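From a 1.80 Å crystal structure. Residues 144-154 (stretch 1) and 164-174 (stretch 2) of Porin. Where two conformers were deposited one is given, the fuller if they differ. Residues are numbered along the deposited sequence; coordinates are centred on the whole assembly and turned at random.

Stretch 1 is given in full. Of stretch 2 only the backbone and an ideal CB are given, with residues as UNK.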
ATOM      1  N   GLU A 144       0.411  12.968  25.535  1.00 25.37           N
ATOM      2  CA  GLU A 144       1.562  12.421  26.237  1.00 23.57           C
ATOM      3  C   GLU A 144       2.851  13.117  25.822  1.00 32.22           C
ATOM      4  O   GLU A 144       3.102  13.238  24.618  1.00 26.96           O
ATOM      5  CB  GLU A 144       1.601  10.922  25.937  1.00 30.98           C
ATOM      6  CG  GLU A 144       2.566  10.154  26.856  1.00 55.43           C
ATOM      7  CD  GLU A 144       2.993   8.738  26.442  1.00 68.87           C
ATOM      8  OE1 GLU A 144       2.244   8.056  25.735  1.00 57.51           O
ATOM      9  OE2 GLU A 144       4.090   8.319  26.838  1.00 82.75           O
ATOM     10  N   ASP A 145       3.676  13.574  26.765  1.00 24.45           N
ATOM     11  CA  ASP A 145       4.917  14.266  26.473  1.00 23.62           C
ATOM     12  C   ASP A 145       5.917  13.411  25.783  1.00 31.40           C
ATOM     13  O   ASP A 145       6.099  12.250  26.152  1.00 27.58           O
ATOM     14  CB  ASP A 145       5.631  14.794  27.707  1.00 27.22           C
ATOM     15  CG  ASP A 145       4.969  15.998  28.387  1.00 43.72           C
ATOM     16  OD1 ASP A 145       4.432  16.865  27.700  1.00 55.35           O
ATOM     17  OD2 ASP A 145       5.013  16.091  29.616  1.00 70.49           O
ATOM     18  N   ASP A 146       6.583  13.990  24.786  1.00 23.66           N
ATOM     19  CA  ASP A 146       7.548  13.247  23.996  1.00 18.81           C
ATOM     20  C   ASP A 146       8.820  14.044  24.102  1.00 10.77           C
ATOM     21  O   ASP A 146       8.852  15.156  24.631  1.00 22.23           O
ATOM     22  CB  ASP A 146       7.052  13.149  22.502  1.00 21.54           C
ATOM     23  CG  ASP A 146       7.658  12.034  21.650  1.00 31.62           C
ATOM     24  OD1 ASP A 146       8.579  11.360  22.100  1.00 34.30           O
ATOM     25  OD2 ASP A 146       7.220  11.799  20.528  1.00 26.76           O
ATOM     26  N   ALA A 147       9.943  13.456  23.670  1.00 16.46           N
ATOM     27  CA  ALA A 147      11.170  14.227  23.454  1.00 23.36           C
ATOM     28  C   ALA A 147      10.831  15.261  22.356  1.00 25.54           C
ATOM     29  O   ALA A 147       9.924  14.995  21.547  1.00 21.29           O
ATOM     30  CB  ALA A 147      12.284  13.341  22.921  1.00 18.36           C
ATOM     31  N   GLN A 148      11.459  16.411  22.289  1.00 20.67           N
ATOM     32  CA  GLN A 148      11.111  17.353  21.249  1.00 21.13           C
ATOM     33  C   GLN A 148      12.369  17.735  20.531  1.00 28.17           C
ATOM     34  O   GLN A 148      13.335  18.064  21.219  1.00 24.20           O
ATOM     35  CB  GLN A 148      10.499  18.511  21.886  1.00 21.13           C
ATOM     36  CG  GLN A 148      10.141  19.501  20.808  1.00 25.80           C
ATOM     37  CD  GLN A 148       9.299  20.617  21.350  1.00 34.87           C
ATOM     38  OE1 GLN A 148       8.484  21.189  20.636  1.00 38.87           O
ATOM     39  NE2 GLN A 148       9.353  20.957  22.633  1.00 47.02           N
ATOM     40  N   GLU A 149      12.425  17.710  19.196  1.00 17.81           N
ATOM     41  CA  GLU A 149      13.657  18.046  18.503  1.00 17.51           C
ATOM     42  C   GLU A 149      13.490  19.408  17.855  1.00 20.63           C
ATOM     43  O   GLU A 149      12.339  19.845  17.673  1.00 18.55           O
ATOM     44  CB  GLU A 149      13.983  17.043  17.429  1.00 19.12           C
ATOM     45  CG  GLU A 149      12.860  16.855  16.402  1.00 18.36           C
ATOM     46  CD  GLU A 149      13.078  15.770  15.377  1.00 20.39           C
ATOM     47  OE1 GLU A 149      14.070  15.036  15.457  1.00 21.55           O
ATOM     48  OE2 GLU A 149      12.225  15.651  14.491  1.00 21.49           O
ATOM     49  N   MET A 150      14.619  20.050  17.582  1.00 18.17           N
ATOM     50  CA  MET A 150      14.642  21.371  16.933  1.00 20.14           C
ATOM     51  C   MET A 150      15.985  21.574  16.304  1.00 28.58           C
ATOM     52  O   MET A 150      16.988  21.078  16.816  1.00 27.20           O
ATOM     53  CB  MET A 150      14.529  22.551  17.859  1.00 27.78           C
ATOM     54  CG  MET A 150      13.219  22.719  18.538  1.00 64.16           C
ATOM     55  SD  MET A 150      13.534  23.432  20.166  1.00 78.93           S
ATOM     56  CE  MET A 150      11.830  23.812  20.500  1.00 70.32           C
ATOM     57  N   ALA A 151      16.084  22.332  15.216  1.00 21.76           N
ATOM     58  CA  ALA A 151      17.376  22.619  14.613  1.00 22.34           C
ATOM     59  C   ALA A 151      17.218  23.903  13.792  1.00 22.98           C
ATOM     60  O   ALA A 151      16.083  24.331  13.460  1.00 20.23           O
ATOM     61  CB  ALA A 151      17.812  21.517  13.678  1.00 15.31           C
ATOM     62  N   VAL A 152      18.344  24.556  13.590  1.00 21.53           N
ATOM     63  CA  VAL A 152      18.399  25.776  12.794  1.00 23.07           C
ATOM     64  C   VAL A 152      19.703  25.630  11.993  1.00 29.71           C
ATOM     65  O   VAL A 152      20.677  25.019  12.462  1.00 27.21           O
ATOM     66  CB  VAL A 152      18.385  27.098  13.722  1.00 25.13           C
ATOM     67  CG1 VAL A 152      17.081  27.182  14.505  0.53 28.48           C
ATOM     68  CG2 VAL A 152      19.562  27.098  14.683  0.53 23.43           C
ATOM     69  N   ALA A 153      19.771  26.087  10.734  1.00 27.54           N
ATOM     70  CA  ALA A 153      21.000  26.019   9.949  1.00 23.02           C
ATOM     71  C   ALA A 153      21.020  27.184   8.940  1.00 25.00           C
ATOM     72  O   ALA A 153      19.946  27.682   8.556  1.00 23.08           O
ATOM     73  CB  ALA A 153      21.064  24.692   9.198  1.00 20.58           C
ATOM     74  N   ALA A 154      22.185  27.646   8.524  1.00 25.22           N
ATOM     75  CA  ALA A 154      22.297  28.712   7.536  1.00 31.60           C
ATOM     76  C   ALA A 154      23.427  28.365   6.624  1.00 28.50           C
ATOM     77  O   ALA A 154      24.358  27.675   7.031  1.00 28.42           O
ATOM     78  CB  ALA A 154      22.620  30.024   8.162  1.00 24.29           C
ATOM     79  N   UNK A 164      28.441  26.441   5.676  1.00 28.78           N
ATOM     80  CA  UNK A 164      27.282  26.645   6.521  1.00 30.23           C
ATOM     81  C   UNK A 164      27.475  26.084   7.927  1.00 28.31           C
ATOM     82  O   UNK A 164      28.487  25.428   8.219  1.00 28.35           O
ATOM     83  CB  UNK A 164      26.052  26.007   5.872  1.00 30.23           C
ATOM     84  N   UNK A 165      26.484  26.340   8.774  1.00 24.05           N
ATOM     85  CA  UNK A 165      26.478  25.787  10.105  1.00 31.20           C
ATOM     86  C   UNK A 165      25.081  25.517  10.555  1.00 23.08           C
ATOM     87  O   UNK A 165      24.109  26.099  10.092  1.00 27.04           O
ATOM     88  CB  UNK A 165      27.182  26.723  11.090  1.00 31.20           C
ATOM     89  N   UNK A 166      24.994  24.550  11.443  1.00 28.71           N
ATOM     90  CA  UNK A 166      23.721  24.113  11.937  1.00 24.37           C
ATOM     91  C   UNK A 166      23.849  23.774  13.407  1.00 22.71           C
ATOM     92  O   UNK A 166      24.944  23.515  13.907  1.00 23.22           O
ATOM     93  CB  UNK A 166      23.204  22.917  11.136  1.00 24.37           C
ATOM     94  N   UNK A 167      22.733  23.832  14.072  1.00 22.54           N
ATOM     95  CA  UNK A 167      22.676  23.533  15.449  1.00 21.68           C
ATOM     96  C   UNK A 167      21.373  22.805  15.604  1.00 22.97           C
ATOM     97  O   UNK A 167      20.278  23.272  15.297  1.00 25.70           O
ATOM     98  CB  UNK A 167      22.789  24.775  16.335  1.00 21.68           C
ATOM     99  N   UNK A 168      21.535  21.678  16.260  1.00 25.32           N
ATOM    100  CA  UNK A 168      20.445  20.762  16.508  1.00 22.85           C
ATOM    101  C   UNK A 168      20.324  20.363  17.977  1.00 23.46           C
ATOM    102  O   UNK A 168      21.342  20.181  18.657  1.00 21.97           O
ATOM    103  CB  UNK A 168      20.622  19.511  15.645  1.00 22.85           C
ATOM    104  N   UNK A 169      19.120  20.191  18.478  1.00 21.91           N
ATOM    105  CA  UNK A 169      18.954  19.692  19.831  1.00 26.98           C
ATOM    106  C   UNK A 169      17.709  18.840  20.058  1.00 33.90           C
ATOM    107  O   UNK A 169      16.711  18.935  19.321  1.00 21.78           O
ATOM    108  CB  UNK A 169      18.926  20.878  20.797  1.00 26.98           C
ATOM    109  N   UNK A 170      17.781  17.907  21.037  1.00 24.31           N
ATOM    110  CA  UNK A 170      16.636  17.083  21.454  1.00 26.64           C
ATOM    111  C   UNK A 170      16.451  17.312  22.966  1.00 22.64           C
ATOM    112  O   UNK A 170      17.382  17.160  23.746  1.00 26.39           O
ATOM    113  CB  UNK A 170      16.856  15.604  21.132  1.00 26.64           C
ATOM    114  N   UNK A 171      15.306  17.802  23.384  1.00 21.42           N
ATOM    115  CA  UNK A 171      14.912  17.942  24.760  1.00 22.65           C
ATOM    116  C   UNK A 171      14.155  16.727  25.214  1.00 24.81           C
ATOM    117  O   UNK A 171      13.131  16.338  24.651  1.00 25.52           O
ATOM    118  CB  UNK A 171      14.071  19.204  24.959  1.00 22.65           C
ATOM    119  N   UNK A 172      14.697  16.155  26.281  1.00 28.50           N
ATOM    120  CA  UNK A 172      14.182  14.958  26.906  1.00 29.34           C
ATOM    121  C   UNK A 172      12.929  15.274  27.680  1.00 19.80           C
ATOM    122  O   UNK A 172      12.907  16.290  28.366  1.00 27.09           O
ATOM    123  CB  UNK A 172      15.233  14.325  27.821  1.00 29.34           C
ATOM    124  N   UNK A 173      11.882  14.457  27.687  1.00 23.04           N
ATOM    125  CA  UNK A 173      10.754  14.662  28.567  1.00 24.44           C
ATOM    126  C   UNK A 173      11.178  14.318  29.993  1.00 46.59           C
ATOM    127  O   UNK A 173      10.530  14.835  30.889  1.00 45.87           O
ATOM    128  CB  UNK A 173       9.554  13.821  28.127  1.00 24.44           C
ATOM    129  N   UNK A 174      12.219  13.503  30.276  1.00 32.74           N
ATOM    130  CA  UNK A 174      12.590  13.161  31.645  1.00 29.56           C
ATOM    131  C   UNK A 174      14.074  12.895  31.645  1.00 19.81           C
ATOM    132  O   UNK A 174      14.518  11.821  31.194  1.00 27.36           O
ATOM    133  CB  UNK A 174      11.806  11.957  32.171  1.00 29.56           C
TER

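Residues 148-154 and 164-171 form an antiparallel strand pair, with axes at 174° and 4.6 Å apart at closest. Side chains alternate between the two faces of the sheet.

Position 164 lies close to the carbonyl of Ala154. An ideal CB would lie 2.6 Å from Ala154 O, a clash. Any side chain is unwelcome here. The residue is Gly164, and its CA lies 3.1 Å from Ala154 O.

Position 165 is paired with Ala154 and shares its face. The ideal CB is 5.0 Å from Ala154 O, so there is room for many residues, large ones included. It is Leu165. Ala154 N to Leu165 O is 2.9 Å.

Position 166 faces Ala153. An ideal CB would be 3.4 Å from Ala153 CB, which is tight. Glycine suits best, alanine less well. It is Gly166, whose CA makes a CA-H...O contact with Val152 O at 3.2 Å.

Position 167 shares a face with Val152. The ideal CB lies 4.3 Å from Val152 CG2, so an apolar or aromatic group fits. It is Tyr167. Its CB is 4.2 Å from Val152 CG2, and its OH is bonded elsewhere in the structure.

Position 168 faces Ala151, whose small methyl leaves room for a long side chain. Apolar or polar types would both fit. It is Glu168, with CG 3.8 Å from Ala151 CB. Its carboxylate is bonded elsewhere in the structure.

Position 169 lies beside Met150. A long aliphatic chain, charged at its end or not, would suit. It is Lys169. Its CE lies 3.6 Å from Met150 SD. Its backbone N bonds to Met150 O at 2.8 Å.

Position 170 is on the face of Glu149, with the methyl of Ala147 nearby. A branched apolar residue is a good choice, though others would fit. It is Ile170, with CG2 3.8 Å from Ala147 CB.

Position 171 pairs with Gln148 on the face of Met150. The ideal CB is 4.0 Å from Gln148 O, so polar or apolar residues of several sizes could stand here. It is Asp171. Its OD1 makes a salt bridge to NZ of Lys169 at 3.2 Å.

Position 172 points away from stretch 1, so the choice is wide. It is Ser172, whose OG accepts from the backbone N of position 174 at 3.0 Å.

Position 173 points toward stretch 1, with phi -72°, which allows proline. A compact apolar group suits. It is Pro173: CB is 3.8 Å from Asp146 O, and CD is 4.2 Å from Ala147 CB.

Position 174 is out of reach of stretch 1, so nothing there restricts the choice. It is Asp174.

Stretch 2, residues 164-174: GLGYEKIDSPD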
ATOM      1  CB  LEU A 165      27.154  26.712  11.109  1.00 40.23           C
ATOM      2  CG  LEU A 165      26.746  28.098  11.515  1.00 55.61           C
ATOM      3  CD1 LEU A 165      26.414  28.114  13.007  1.00 64.27           C
ATOM      4  CD2 LEU A 165      27.921  29.056  11.269  1.00 58.44           C
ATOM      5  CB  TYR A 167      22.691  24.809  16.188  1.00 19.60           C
ATOM      6  CG  TYR A 167      22.513  24.521  17.640  1.00 30.51           C
ATOM      7  CD1 TYR A 167      23.541  23.965  18.385  1.00 31.48           C
ATOM      8  CD2 TYR A 167      21.271  24.779  18.177  1.00 35.86           C
ATOM      9  CE1 TYR A 167      23.292  23.662  19.710  1.00 34.71           C
ATOM     10  CE2 TYR A 167      21.016  24.473  19.496  1.00 45.09           C
ATOM     11  CZ  TYR A 167      22.031  23.918  20.245  1.00 45.63           C
ATOM     12  OH  TYR A 167      21.748  23.602  21.557  1.00 43.91           O
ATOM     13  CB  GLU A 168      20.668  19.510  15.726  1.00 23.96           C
ATOM     14  CG  GLU A 168      21.042  19.603  14.247  1.00 18.08           C
ATOM     15  CD  GLU A 168      20.971  18.243  13.597  1.00 17.37           C
ATOM     16  OE1 GLU A 168      19.877  17.784  13.287  1.00 19.97           O
ATOM     17  OE2 GLU A 168      21.989  17.618  13.383  1.00 21.50           O
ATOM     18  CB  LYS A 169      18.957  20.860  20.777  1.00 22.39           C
ATOM     19  CG  LYS A 169      17.820  21.779  20.539  1.00 33.73           C
ATOM     20  CD  LYS A 169      17.897  22.656  21.729  1.00 55.00           C
ATOM     21  CE  LYS A 169      16.458  22.847  22.156  1.00 70.05           C
ATOM     22  NZ  LYS A 169      16.427  23.362  23.517  1.00 76.45           N
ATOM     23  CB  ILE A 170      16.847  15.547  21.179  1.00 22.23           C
ATOM     24  CG1 ILE A 170      17.135  15.239  19.699  1.00 18.13           C
ATOM     25  CG2 ILE A 170      15.573  14.831  21.646  1.00 20.59           C
ATOM     26  CD1 ILE A 170      17.389  13.766  19.392  1.00 22.57           C
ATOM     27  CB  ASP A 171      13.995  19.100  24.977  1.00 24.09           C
ATOM     28  CG  ASP A 171      14.669  20.418  24.663  1.00 37.12           C
ATOM     29  OD1 ASP A 171      15.899  20.509  24.760  1.00 39.08           O
ATOM     30  OD2 ASP A 171      13.944  21.342  24.304  1.00 63.64           O
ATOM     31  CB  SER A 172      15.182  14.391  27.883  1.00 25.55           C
ATOM     32  OG  SER A 172      14.581  13.226  28.414  1.00 28.00           O
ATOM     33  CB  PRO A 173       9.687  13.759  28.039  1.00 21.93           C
ATOM     34  CG  PRO A 173      10.471  12.574  27.569  1.00 24.05           C
ATOM     35  CD  PRO A 173      11.803  13.159  27.040  1.00 23.65           C
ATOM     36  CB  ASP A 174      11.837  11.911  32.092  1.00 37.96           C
ATOM     37  CG  ASP A 174      11.978  11.519  33.580  1.00 44.06           C
ATOM     38  OD1 ASP A 174      12.915  11.919  34.266  1.00 35.40           O
ATOM     39  OD2 ASP A 174      11.124  10.786  34.062  1.00 47.06           O
TER
HETATM   40  O   HOH W   1      10.062  17.381  25.692  1.00 48.64           O
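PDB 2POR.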